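Local coordinates for protein possible prolidase (Bifidobacterium longum NCC2705, PDB 2P9B) that is probably a hydrolase of the amidohydrolase family, thought to cleave carbon-nitrogen bonds other than peptide bonds, and named a possible prolidase, at residues A[14-19]-A[67-72]; A[19-24]-A[34-39]; A[60-65]-A[420-425]. All coordinates share one frame; numbering follows the deposited sequence.

Interaction 1. Residues A[14-19]-A[67-72]; sequences FALAHA and KIVMPG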
ATOM      1  N   PHE A  14       7.281  -6.123 -26.056  1.00 18.49           N
ATOM      2  CA  PHE A  14       8.660  -6.514 -25.797  1.00 18.14           C
ATOM      3  C   PHE A  14       8.747  -7.845 -25.064  1.00 17.91           C
ATOM      4  O   PHE A  14       7.738  -8.413 -24.651  1.00 18.96           O
ATOM      5  CB  PHE A  14       9.351  -5.433 -24.963  1.00 19.25           C
ATOM      6  CG  PHE A  14       8.775  -5.272 -23.579  1.00 21.07           C
ATOM      7  CD1 PHE A  14       9.248  -6.039 -22.516  1.00 22.43           C
ATOM      8  CD2 PHE A  14       7.748  -4.361 -23.342  1.00 21.04           C
ATOM      9  CE1 PHE A  14       8.708  -5.899 -21.235  1.00 23.17           C
ATOM     10  CE2 PHE A  14       7.202  -4.211 -22.070  1.00 22.51           C
ATOM     11  CZ  PHE A  14       7.681  -4.980 -21.014  1.00 22.51           C
ATOM     12  N   ALA A  15       9.968  -8.335 -24.906  1.00 18.23           N
ATOM     13  CA  ALA A  15      10.196  -9.583 -24.198  1.00 19.47           C
ATOM     14  C   ALA A  15      11.422  -9.421 -23.315  1.00 18.83           C
ATOM     15  O   ALA A  15      12.478  -8.990 -23.781  1.00 21.62           O
ATOM     16  CB  ALA A  15      10.406 -10.725 -25.187  1.00 19.72           C
ATOM     17  N   LEU A  16      11.269  -9.738 -22.035  1.00 16.97           N
ATOM     18  CA  LEU A  16      12.371  -9.659 -21.082  1.00 16.67           C
ATOM     19  C   LEU A  16      12.846 -11.092 -20.915  1.00 16.17           C
ATOM     20  O   LEU A  16      12.121 -11.919 -20.367  1.00 16.64           O
ATOM     21  CB  LEU A  16      11.879  -9.116 -19.739  1.00 16.88           C
ATOM     22  CG  LEU A  16      12.892  -9.124 -18.587  1.00 19.42           C
ATOM     23  CD1 LEU A  16      14.045  -8.185 -18.898  1.00 21.78           C
ATOM     24  CD2 LEU A  16      12.186  -8.701 -17.299  1.00 21.49           C
ATOM     25  N   ALA A  17      14.058 -11.387 -21.380  1.00 16.53           N
ATOM     26  CA  ALA A  17      14.569 -12.751 -21.311  1.00 17.22           C
ATOM     27  C   ALA A  17      15.726 -13.020 -20.355  1.00 16.89           C
ATOM     28  O   ALA A  17      16.408 -12.101 -19.895  1.00 16.93           O
ATOM     29  CB  ALA A  17      14.958 -13.212 -22.716  1.00 17.44           C
ATOM     30  N   HIS A  18      15.922 -14.306 -20.067  1.00 16.26           N
ATOM     31  CA  HIS A  18      16.997 -14.786 -19.202  1.00 17.60           C
ATOM     32  C   HIS A  18      16.958 -14.282 -17.766  1.00 17.91           C
ATOM     33  O   HIS A  18      17.984 -14.208 -17.095  1.00 18.73           O
ATOM     34  CB  HIS A  18      18.346 -14.437 -19.833  1.00 19.68           C
ATOM     35  CG  HIS A  18      18.474 -14.889 -21.252  1.00 21.84           C
ATOM     36  ND1 HIS A  18      18.328 -16.207 -21.628  1.00 23.92           N
ATOM     37  CD2 HIS A  18      18.708 -14.196 -22.391  1.00 23.26           C
ATOM     38  CE1 HIS A  18      18.466 -16.305 -22.939  1.00 24.38           C
ATOM     39  NE2 HIS A  18      18.695 -15.100 -23.426  1.00 24.79           N
ATOM     40  N   ALA A  19      15.768 -13.959 -17.283  1.00 18.44           N
ATOM     41  CA  ALA A  19      15.645 -13.458 -15.930  1.00 18.24           C
ATOM     42  C   ALA A  19      15.237 -14.543 -14.947  1.00 17.04           C
ATOM     43  O   ALA A  19      14.667 -15.566 -15.324  1.00 18.08           O
ATOM     44  CB  ALA A  19      14.632 -12.324 -15.887  1.00 20.43           C
ATOM     45  N   LYS A  67      19.612 -10.712 -13.789  1.00 19.23           N
ATOM     46  CA  LYS A  67      18.614  -9.896 -13.102  1.00 17.52           C
ATOM     47  C   LYS A  67      17.490 -10.740 -12.509  1.00 17.56           C
ATOM     48  O   LYS A  67      17.287 -11.891 -12.897  1.00 17.82           O
ATOM     49  CB  LYS A  67      18.001  -8.890 -14.084  1.00 19.38           C
ATOM     50  CG  LYS A  67      18.994  -7.974 -14.794  1.00 21.11           C
ATOM     51  CD  LYS A  67      19.604  -6.954 -13.845  1.00 25.90           C
ATOM     52  CE  LYS A  67      20.471  -5.945 -14.593  1.00 26.36           C
ATOM     53  NZ  LYS A  67      21.588  -6.602 -15.317  1.00 32.90           N
ATOM     54  N   ILE A  68      16.769 -10.154 -11.557  1.00 15.18           N
ATOM     55  CA  ILE A  68      15.623 -10.807 -10.934  1.00 15.11           C
ATOM     56  C   ILE A  68      14.411  -9.975 -11.337  1.00 15.27           C
ATOM     57  O   ILE A  68      14.494  -8.747 -11.373  1.00 16.25           O
ATOM     58  CB  ILE A  68      15.721 -10.805  -9.381  1.00 16.29           C
ATOM     59  CG1 ILE A  68      16.561 -11.993  -8.899  1.00 18.84           C
ATOM     60  CG2 ILE A  68      14.326 -10.869  -8.756  1.00 15.97           C
ATOM     61  CD1 ILE A  68      18.007 -11.922  -9.287  1.00 21.62           C
ATOM     62  N   VAL A  69      13.305 -10.627 -11.674  1.00 13.29           N
ATOM     63  CA  VAL A  69      12.097  -9.885 -12.013  1.00 12.74           C
ATOM     64  C   VAL A  69      10.990 -10.430 -11.129  1.00 13.24           C
ATOM     65  O   VAL A  69      10.886 -11.637 -10.923  1.00 12.81           O
ATOM     66  CB  VAL A  69      11.693 -10.037 -13.494  1.00 13.94           C
ATOM     67  CG1 VAL A  69      11.414 -11.488 -13.816  1.00 17.14           C
ATOM     68  CG2 VAL A  69      10.460  -9.175 -13.781  1.00 15.21           C
HETATM   69  N   MSE A  70      10.179  -9.525 -10.596  1.00 12.29           N
HETATM   70  CA  MSE A  70       9.089  -9.895  -9.712  1.00 12.47           C
HETATM   71  C   MSE A  70       7.915  -8.973  -9.991  1.00 12.61           C
HETATM   72  O   MSE A  70       8.036  -8.030 -10.773  1.00 11.07           O
HETATM   73  CB  MSE A  70       9.534  -9.769  -8.237  1.00 13.34           C
HETATM   74  CG  MSE A  70       9.860  -8.335  -7.752  1.00 15.40           C
HETATM   75 SE   MSE A  70      10.207  -8.131  -5.874  1.00 20.97          SE
HETATM   76  CE  MSE A  70       8.411  -8.269  -5.256  1.00 18.80           C
ATOM     77  N   PRO A  71       6.750  -9.254  -9.381  1.00 11.28           N
ATOM     78  CA  PRO A  71       5.605  -8.374  -9.624  1.00 10.58           C
ATOM     79  C   PRO A  71       5.940  -7.009  -9.029  1.00  9.58           C
ATOM     80  O   PRO A  71       6.727  -6.922  -8.085  1.00 11.19           O
ATOM     81  CB  PRO A  71       4.470  -9.044  -8.850  1.00  9.42           C
ATOM     82  CG  PRO A  71       4.862 -10.511  -8.845  1.00 10.89           C
ATOM     83  CD  PRO A  71       6.352 -10.430  -8.585  1.00 12.16           C
ATOM     84  N   GLY A  72       5.347  -5.952  -9.565  1.00  9.49           N
ATOM     85  CA  GLY A  72       5.623  -4.636  -9.013  1.00 10.01           C
ATOM     86  C   GLY A  72       5.150  -4.573  -7.572  1.00 10.08           C
ATOM     87  O   GLY A  72       4.191  -5.256  -7.197  1.00 11.17           O
TER

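Interaction 2. Residues A[19-24]-A[34-39]; sequences ATIVTG and MTIVVG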
ATOM      1  N   ALA A  19      15.768 -13.959 -17.283  1.00 18.44           N
ATOM      2  CA  ALA A  19      15.645 -13.458 -15.930  1.00 18.24           C
ATOM      3  C   ALA A  19      15.237 -14.543 -14.947  1.00 17.04           C
ATOM      4  O   ALA A  19      14.667 -15.566 -15.324  1.00 18.08           O
ATOM      5  CB  ALA A  19      14.632 -12.324 -15.887  1.00 20.43           C
ATOM      6  N   THR A  20      15.563 -14.310 -13.681  1.00 16.70           N
ATOM      7  CA  THR A  20      15.181 -15.216 -12.613  1.00 16.80           C
ATOM      8  C   THR A  20      13.919 -14.581 -12.048  1.00 15.83           C
ATOM      9  O   THR A  20      13.951 -13.441 -11.582  1.00 16.42           O
ATOM     10  CB  THR A  20      16.234 -15.280 -11.494  1.00 18.01           C
ATOM     11  OG1 THR A  20      17.442 -15.854 -12.006  1.00 21.78           O
ATOM     12  CG2 THR A  20      15.720 -16.124 -10.338  1.00 19.86           C
ATOM     13  N   ILE A  21      12.810 -15.305 -12.105  1.00 14.66           N
ATOM     14  CA  ILE A  21      11.553 -14.779 -11.600  1.00 14.53           C
ATOM     15  C   ILE A  21      11.290 -15.123 -10.142  1.00 14.96           C
ATOM     16  O   ILE A  21      11.333 -16.288  -9.751  1.00 16.90           O
ATOM     17  CB  ILE A  21      10.343 -15.304 -12.412  1.00 15.30           C
ATOM     18  CG1 ILE A  21      10.444 -14.843 -13.868  1.00 14.87           C
ATOM     19  CG2 ILE A  21       9.039 -14.812 -11.775  1.00 17.56           C
ATOM     20  CD1 ILE A  21       9.243 -15.228 -14.721  1.00 16.23           C
ATOM     21  N   VAL A  22      11.052 -14.095  -9.336  1.00 14.88           N
ATOM     22  CA  VAL A  22      10.681 -14.290  -7.943  1.00 14.60           C
ATOM     23  C   VAL A  22       9.178 -14.065  -8.063  1.00 14.43           C
ATOM     24  O   VAL A  22       8.717 -12.936  -8.244  1.00 14.60           O
ATOM     25  CB  VAL A  22      11.342 -13.243  -7.023  1.00 15.53           C
ATOM     26  CG1 VAL A  22      10.725 -13.300  -5.638  1.00 16.99           C
ATOM     27  CG2 VAL A  22      12.841 -13.532  -6.919  1.00 18.33           C
ATOM     28  N   THR A  23       8.419 -15.153  -8.000  1.00 14.12           N
ATOM     29  CA  THR A  23       6.972 -15.096  -8.178  1.00 14.76           C
ATOM     30  C   THR A  23       6.182 -14.304  -7.153  1.00 15.11           C
ATOM     31  O   THR A  23       5.132 -13.753  -7.475  1.00 15.62           O
ATOM     32  CB  THR A  23       6.371 -16.507  -8.227  1.00 14.42           C
ATOM     33  OG1 THR A  23       6.523 -17.126  -6.945  1.00 17.46           O
ATOM     34  CG2 THR A  23       7.076 -17.347  -9.281  1.00 17.93           C
ATOM     35  N   GLY A  24       6.671 -14.253  -5.923  1.00 14.65           N
ATOM     36  CA  GLY A  24       5.945 -13.530  -4.895  1.00 16.29           C
ATOM     37  C   GLY A  24       4.791 -14.362  -4.361  1.00 17.39           C
ATOM     38  O   GLY A  24       3.873 -13.837  -3.730  1.00 16.70           O
HETATM   39  N   MSE A  34      14.003 -17.413 -17.379  1.00 16.77           N
HETATM   40  CA  MSE A  34      12.659 -17.207 -17.886  1.00 15.60           C
HETATM   41  C   MSE A  34      12.545 -15.988 -18.794  1.00 15.15           C
HETATM   42  O   MSE A  34      13.341 -15.057 -18.713  1.00 16.71           O
HETATM   43  CB  MSE A  34      11.695 -17.011 -16.711  1.00 16.71           C
HETATM   44  CG  MSE A  34      11.649 -18.154 -15.704  1.00 17.27           C
HETATM   45 SE   MSE A  34      11.054 -19.795 -16.455  1.00 24.27          SE
HETATM   46  CE  MSE A  34       9.235 -19.356 -16.598  1.00 19.79           C
ATOM     47  N   THR A  35      11.534 -16.001 -19.651  1.00 14.81           N
ATOM     48  CA  THR A  35      11.267 -14.880 -20.531  1.00 15.08           C
ATOM     49  C   THR A  35       9.831 -14.445 -20.271  1.00 15.64           C
ATOM     50  O   THR A  35       8.936 -15.279 -20.134  1.00 15.23           O
ATOM     51  CB  THR A  35      11.398 -15.260 -22.021  1.00 15.76           C
ATOM     52  OG1 THR A  35      12.770 -15.520 -22.328  1.00 16.02           O
ATOM     53  CG2 THR A  35      10.877 -14.131 -22.915  1.00 17.03           C
ATOM     54  N   ILE A  36       9.620 -13.140 -20.169  1.00 15.27           N
ATOM     55  CA  ILE A  36       8.285 -12.607 -19.965  1.00 14.50           C
ATOM     56  C   ILE A  36       7.990 -11.789 -21.209  1.00 14.49           C
ATOM     57  O   ILE A  36       8.713 -10.845 -21.527  1.00 15.59           O
ATOM     58  CB  ILE A  36       8.206 -11.692 -18.725  1.00 13.49           C
ATOM     59  CG1 ILE A  36       8.535 -12.490 -17.459  1.00 15.52           C
ATOM     60  CG2 ILE A  36       6.806 -11.098 -18.616  1.00 13.14           C
ATOM     61  CD1 ILE A  36       8.495 -11.665 -16.181  1.00 17.92           C
ATOM     62  N   VAL A  37       6.935 -12.166 -21.920  1.00 13.42           N
ATOM     63  CA  VAL A  37       6.559 -11.472 -23.138  1.00 14.19           C
ATOM     64  C   VAL A  37       5.363 -10.566 -22.881  1.00 14.47           C
ATOM     65  O   VAL A  37       4.334 -11.012 -22.374  1.00 15.42           O
ATOM     66  CB  VAL A  37       6.206 -12.476 -24.253  1.00 14.67           C
ATOM     67  CG1 VAL A  37       5.868 -11.727 -25.534  1.00 15.42           C
ATOM     68  CG2 VAL A  37       7.377 -13.433 -24.470  1.00 14.95           C
ATOM     69  N   VAL A  38       5.507  -9.296 -23.237  1.00 15.50           N
ATOM     70  CA  VAL A  38       4.443  -8.318 -23.032  1.00 16.50           C
ATOM     71  C   VAL A  38       3.866  -7.828 -24.359  1.00 16.23           C
ATOM     72  O   VAL A  38       4.605  -7.415 -25.254  1.00 17.14           O
ATOM     73  CB  VAL A  38       4.965  -7.109 -22.222  1.00 15.16           C
ATOM     74  CG1 VAL A  38       3.855  -6.092 -22.021  1.00 15.83           C
ATOM     75  CG2 VAL A  38       5.505  -7.585 -20.871  1.00 17.82           C
ATOM     76  N   GLY A  39       2.541  -7.874 -24.472  1.00 17.71           N
ATOM     77  CA  GLY A  39       1.875  -7.445 -25.692  1.00 18.08           C
ATOM     78  C   GLY A  39       1.677  -5.945 -25.818  1.00 19.35           C
ATOM     79  O   GLY A  39       1.987  -5.188 -24.899  1.00 18.63           O
TER

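Interaction 3. Residues A[60-65]-A[420-425]; sequences HYLDGT and PALVIA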
ATOM      1  N   HIS A  60      10.402  -5.650 -28.959  1.00 29.76           N
ATOM      2  CA  HIS A  60      11.674  -5.174 -28.437  1.00 29.90           C
ATOM      3  C   HIS A  60      12.252  -6.244 -27.519  1.00 29.63           C
ATOM      4  O   HIS A  60      11.517  -7.065 -26.967  1.00 27.88           O
ATOM      5  CB  HIS A  60      11.475  -3.858 -27.683  1.00 31.44           C
ATOM      6  CG  HIS A  60      11.038  -2.726 -28.561  1.00 33.83           C
ATOM      7  ND1 HIS A  60      10.525  -1.549 -28.061  1.00 36.36           N
ATOM      8  CD2 HIS A  60      11.049  -2.588 -29.909  1.00 34.58           C
ATOM      9  CE1 HIS A  60      10.238  -0.736 -29.062  1.00 35.43           C
ATOM     10  NE2 HIS A  60      10.547  -1.342 -30.194  1.00 35.62           N
ATOM     11  N   TYR A  61      13.570  -6.233 -27.359  1.00 29.80           N
ATOM     12  CA  TYR A  61      14.250  -7.221 -26.531  1.00 29.96           C
ATOM     13  C   TYR A  61      14.986  -6.617 -25.341  1.00 28.67           C
ATOM     14  O   TYR A  61      15.820  -5.723 -25.497  1.00 28.63           O
ATOM     15  CB  TYR A  61      15.242  -8.011 -27.391  1.00 31.75           C
ATOM     16  CG  TYR A  61      15.988  -9.100 -26.653  1.00 34.15           C
ATOM     17  CD1 TYR A  61      15.355 -10.288 -26.292  1.00 35.98           C
ATOM     18  CD2 TYR A  61      17.332  -8.944 -26.320  1.00 35.32           C
ATOM     19  CE1 TYR A  61      16.046 -11.299 -25.615  1.00 37.19           C
ATOM     20  CE2 TYR A  61      18.030  -9.944 -25.643  1.00 36.91           C
ATOM     21  CZ  TYR A  61      17.383 -11.116 -25.296  1.00 36.94           C
ATOM     22  OH  TYR A  61      18.075 -12.104 -24.631  1.00 39.13           O
ATOM     23  N   LEU A  62      14.664  -7.112 -24.150  1.00 26.33           N
ATOM     24  CA  LEU A  62      15.305  -6.666 -22.923  1.00 25.38           C
ATOM     25  C   LEU A  62      16.073  -7.861 -22.370  1.00 24.37           C
ATOM     26  O   LEU A  62      15.492  -8.908 -22.087  1.00 22.40           O
ATOM     27  CB  LEU A  62      14.266  -6.190 -21.903  1.00 26.95           C
ATOM     28  CG  LEU A  62      13.553  -4.858 -22.163  1.00 29.55           C
ATOM     29  CD1 LEU A  62      12.544  -4.595 -21.055  1.00 30.23           C
ATOM     30  CD2 LEU A  62      14.568  -3.727 -22.220  1.00 30.83           C
ATOM     31  N   ASP A  63      17.383  -7.709 -22.231  1.00 23.81           N
ATOM     32  CA  ASP A  63      18.217  -8.791 -21.729  1.00 24.15           C
ATOM     33  C   ASP A  63      18.281  -8.773 -20.205  1.00 22.12           C
ATOM     34  O   ASP A  63      18.943  -7.925 -19.612  1.00 22.02           O
ATOM     35  CB  ASP A  63      19.617  -8.676 -22.336  1.00 27.55           C
ATOM     36  CG  ASP A  63      20.548  -9.765 -21.863  1.00 29.87           C
ATOM     37  OD1 ASP A  63      20.056 -10.832 -21.442  1.00 28.56           O
ATOM     38  OD2 ASP A  63      21.776  -9.555 -21.929  1.00 33.83           O
ATOM     39  N   GLY A  64      17.584  -9.721 -19.582  1.00 19.85           N
ATOM     40  CA  GLY A  64      17.548  -9.795 -18.133  1.00 18.07           C
ATOM     41  C   GLY A  64      18.572 -10.707 -17.483  1.00 17.13           C
ATOM     42  O   GLY A  64      18.448 -11.046 -16.307  1.00 16.19           O
ATOM     43  N   THR A  65      19.581 -11.117 -18.241  1.00 17.46           N
ATOM     44  CA  THR A  65      20.620 -11.982 -17.706  1.00 18.22           C
ATOM     45  C   THR A  65      21.184 -11.389 -16.413  1.00 18.16           C
ATOM     46  O   THR A  65      21.532 -10.210 -16.363  1.00 20.32           O
ATOM     47  CB  THR A  65      21.765 -12.161 -18.728  1.00 18.38           C
ATOM     48  OG1 THR A  65      21.246 -12.759 -19.919  1.00 20.10           O
ATOM     49  CG2 THR A  65      22.860 -13.045 -18.157  1.00 20.47           C
ATOM     50  N   PRO A 420      15.920  -0.429  -7.580  1.00 15.11           N
ATOM     51  CA  PRO A 420      15.473  -1.198  -8.745  1.00 12.96           C
ATOM     52  C   PRO A 420      16.356  -0.991  -9.975  1.00 13.51           C
ATOM     53  O   PRO A 420      16.971   0.065 -10.146  1.00 14.33           O
ATOM     54  CB  PRO A 420      14.052  -0.677  -8.982  1.00 15.55           C
ATOM     55  CG  PRO A 420      13.619  -0.201  -7.627  1.00 15.02           C
ATOM     56  CD  PRO A 420      14.864   0.484  -7.118  1.00 13.84           C
ATOM     57  N   ALA A 421      16.414  -2.009 -10.827  1.00 12.86           N
ATOM     58  CA  ALA A 421      17.181  -1.930 -12.061  1.00 12.71           C
ATOM     59  C   ALA A 421      16.283  -1.288 -13.116  1.00 13.57           C
ATOM     60  O   ALA A 421      16.731  -0.488 -13.942  1.00 14.42           O
ATOM     61  CB  ALA A 421      17.598  -3.325 -12.509  1.00 14.36           C
ATOM     62  N   LEU A 422      15.003  -1.644 -13.075  1.00 12.70           N
ATOM     63  CA  LEU A 422      14.026  -1.106 -14.017  1.00 12.18           C
ATOM     64  C   LEU A 422      12.621  -1.386 -13.512  1.00 12.64           C
ATOM     65  O   LEU A 422      12.365  -2.434 -12.923  1.00 13.74           O
ATOM     66  CB  LEU A 422      14.204  -1.757 -15.397  1.00 12.53           C
ATOM     67  CG  LEU A 422      13.207  -1.407 -16.510  1.00 13.15           C
ATOM     68  CD1 LEU A 422      13.330   0.064 -16.883  1.00 13.53           C
ATOM     69  CD2 LEU A 422      13.481  -2.276 -17.736  1.00 13.38           C
ATOM     70  N   VAL A 423      11.719  -0.440 -13.742  1.00 11.58           N
ATOM     71  CA  VAL A 423      10.327  -0.595 -13.336  1.00 10.52           C
ATOM     72  C   VAL A 423       9.470  -0.484 -14.591  1.00 11.54           C
ATOM     73  O   VAL A 423       9.698   0.385 -15.425  1.00 13.29           O
ATOM     74  CB  VAL A 423       9.893   0.510 -12.360  1.00 11.09           C
ATOM     75  CG1 VAL A 423       8.468   0.240 -11.866  1.00 10.96           C
ATOM     76  CG2 VAL A 423      10.856   0.570 -11.197  1.00 10.34           C
ATOM     77  N   ILE A 424       8.497  -1.372 -14.726  1.00 10.36           N
ATOM     78  CA  ILE A 424       7.610  -1.351 -15.879  1.00 11.08           C
ATOM     79  C   ILE A 424       6.199  -1.277 -15.322  1.00 11.82           C
ATOM     80  O   ILE A 424       5.813  -2.099 -14.490  1.00 11.35           O
ATOM     81  CB  ILE A 424       7.787  -2.629 -16.735  1.00 11.73           C
ATOM     82  CG1 ILE A 424       9.246  -2.729 -17.184  1.00 15.08           C
ATOM     83  CG2 ILE A 424       6.840  -2.599 -17.934  1.00 12.11           C
ATOM     84  CD1 ILE A 424       9.578  -3.957 -17.995  1.00 17.57           C
ATOM     85  N   ALA A 425       5.441  -0.275 -15.762  1.00 10.89           N
ATOM     86  CA  ALA A 425       4.074  -0.089 -15.290  1.00 11.26           C
ATOM     87  C   ALA A 425       3.096  -0.334 -16.428  1.00 11.34           C
ATOM     88  O   ALA A 425       3.102   0.384 -17.423  1.00 12.89           O
ATOM     89  CB  ALA A 425       3.898   1.328 -14.746  1.00 12.13           C
TER

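Interaction 1. Residues A[14-19]-A[67-72]
Val69 sits against both Leu16 and Ala19, and its two methyls make the apolar part of the contact between 14-19 and 67-72. At the root, Val69 CB is already 4.1 Å from Leu16 CD2. One branch, Val69 CG1, lies between the backbone N and the carbonyl carbon (chi1 61°) and meets the Ala19 methyl, with CG1 to Ala19 CB at 3.9 Å. This leaves the other branch, CG2, opposite the backbone N and facing Leu16, where Val69 CG2 to Leu16 CD2 is also 3.9 Å. One valine thus fits a different methyl of 14-19 against each of its own.

Leu16 answers from its side. With CG anti to the backbone N (chi1 173°), the second torsion sends CD2, not CD1, on toward Val69, and the two side chains meet tip to tip. Beyond this pair, Leu16 also touches Leu62, while Val69 rests on Ile36 and on Leu403; the apolar contact is therefore closed in by several strands.

At the other end the backbones come near each other: Ala19 CA lies 3.8 Å from Lys67 O, and the same Lys67 O takes a backbone hydrogen bond from Thr20. No hydrogen bond joins the two segments directly. The chain turns a corner at His18, which has a positive phi of 62°, and Ala19 sets off in a new direction. The His18 ring leads away from Val69, with ND1 bonded to Asn33 OD1.

Such a corner, passing one chain from a small sheet to the sheet that holds strand 68-78, is consistent with the amidohydrolase fold, in which a beta domain built partly from the N-terminal strands packs beside the TIM barrel.

Interaction 2. Residues A[19-24]-A[34-39]
Ala19 and Met34 face each other as an antiparallel hydrogen-bonded pair, joined by two backbone bonds. Met34 N gives to Ala19 O at 2.8 Å, and Ala19 N gives to Met34 O at 3.0 Å. The pairing stops there, because the two short strand segments, 19-22 and 34-38, run at 78° to each other, far from antiparallel, and side chains fill the angle between them.

Ile21 lies in that angle. Its CG1 branch lies opposite the carbonyl carbon (chi1 -62°) and its chain runs on extended, carrying CD1 over the base of Met34: Ile21 CD1 to Met34 CB is 3.6 Å, with Met34 CG at 3.9 Å from the same CD1. The two side chains cross at about a right angle. The selenomethionine then bends at both chi2 and chi3, turning its end away from 19-24; the side chain also touches Pro49. From further along strand 34-38, Ile36 reaches back, its CD1 meeting Ile21 CD1 at 3.9 Å.

Met34 is faced by His18 as well as Ala19, a G1 beta bulge, and this single bridge lies just after the chain's corner, where two sheets of the beta domain part. Cutting Ile21 back to an alanine removes CG1 and CD1, and is likely to leave a gap between the Met34 side chain and Ile36, with less for both to pack against.

Outward from this shell, Ile21 and Ile36 both rest on Val69, and Val47 touches Ile21 as well. Backbone bonds from Thr20 and Val22 to Val69 hold strand 19-22 alongside 68-78, while Ile21 pairs with Leu31. Thr35 points away, its OG1 bonded to Ser50 OG.

Interaction 3. Residues A[60-65]-A[420-425]
Leu62 and Leu422 cross at about a right angle, touching by one methyl each: Leu62 CD1 to Leu422 CD2 is 4.2 Å. The same Leu62 CD1 stands 4.3 Å from Ile424 CD1, so a single methyl bridges two residues that point the same way from strand 422-425. No hydrogen bond spans the two segments, and the contact is small and wholly apolar.

The torsions explain the meeting. In Leu62, CG lies opposite the carbonyl carbon (chi1 -72°) and the chain continues straight, which makes CD1 the furthest-reaching atom. Leu422 puts its CG opposite the backbone N instead (chi1 176°), and CD2, its extended branch, comes across the path of Leu62. Ile424 meets the same Leu62 methyl with its own CD1.

After Leu62 the chain closes an Asx turn. Asp63 OD1 accepts from Thr65 N at 3.2 Å, the donor coming from above the carboxylate plane, and from the Thr65 hydroxyl, with OG1 to OD1 at 2.7 Å, on its syn lone pair. Two bonds on one oxygen brace the turn through Gly64.

Strand 60-63 is the last of its sheet and pairs in parallel with 14-17, so that Leu62 also rests on Leu16, while Phe14 touches Ile424. Strand 422-425 runs antiparallel to 403-406, with a classic beta bulge where Ala421 and Leu422 both face Val405; Leu422 packs on Val405 and Ile424 on Leu403. On the other face of that strand, Val423 and Ala425 meet Leu125 of helix 113-126.

In the fold
Interactions 1 and 2 share Ala19, and their centres are only about 4 Å apart; interaction 3 lies about 6 Å from the first and 10 Å from the second, centre to centre. Strand 14-17 is what connects them, for Leu16 O to Ile36 N is 2.8 Å and Ala17 O to Gly64 N is 2.7 Å, both probable hydrogen bonds. Along the chain, interaction 2 is nested within the loop closed by interaction 1, whereas interactions 1 and 3 cross. The centres of all three lie about 22 to 23 Å from the centre of the chain. Strand 68-78 runs from interaction 1 toward His77, which with His79 and Asp345 may form an empty metal site.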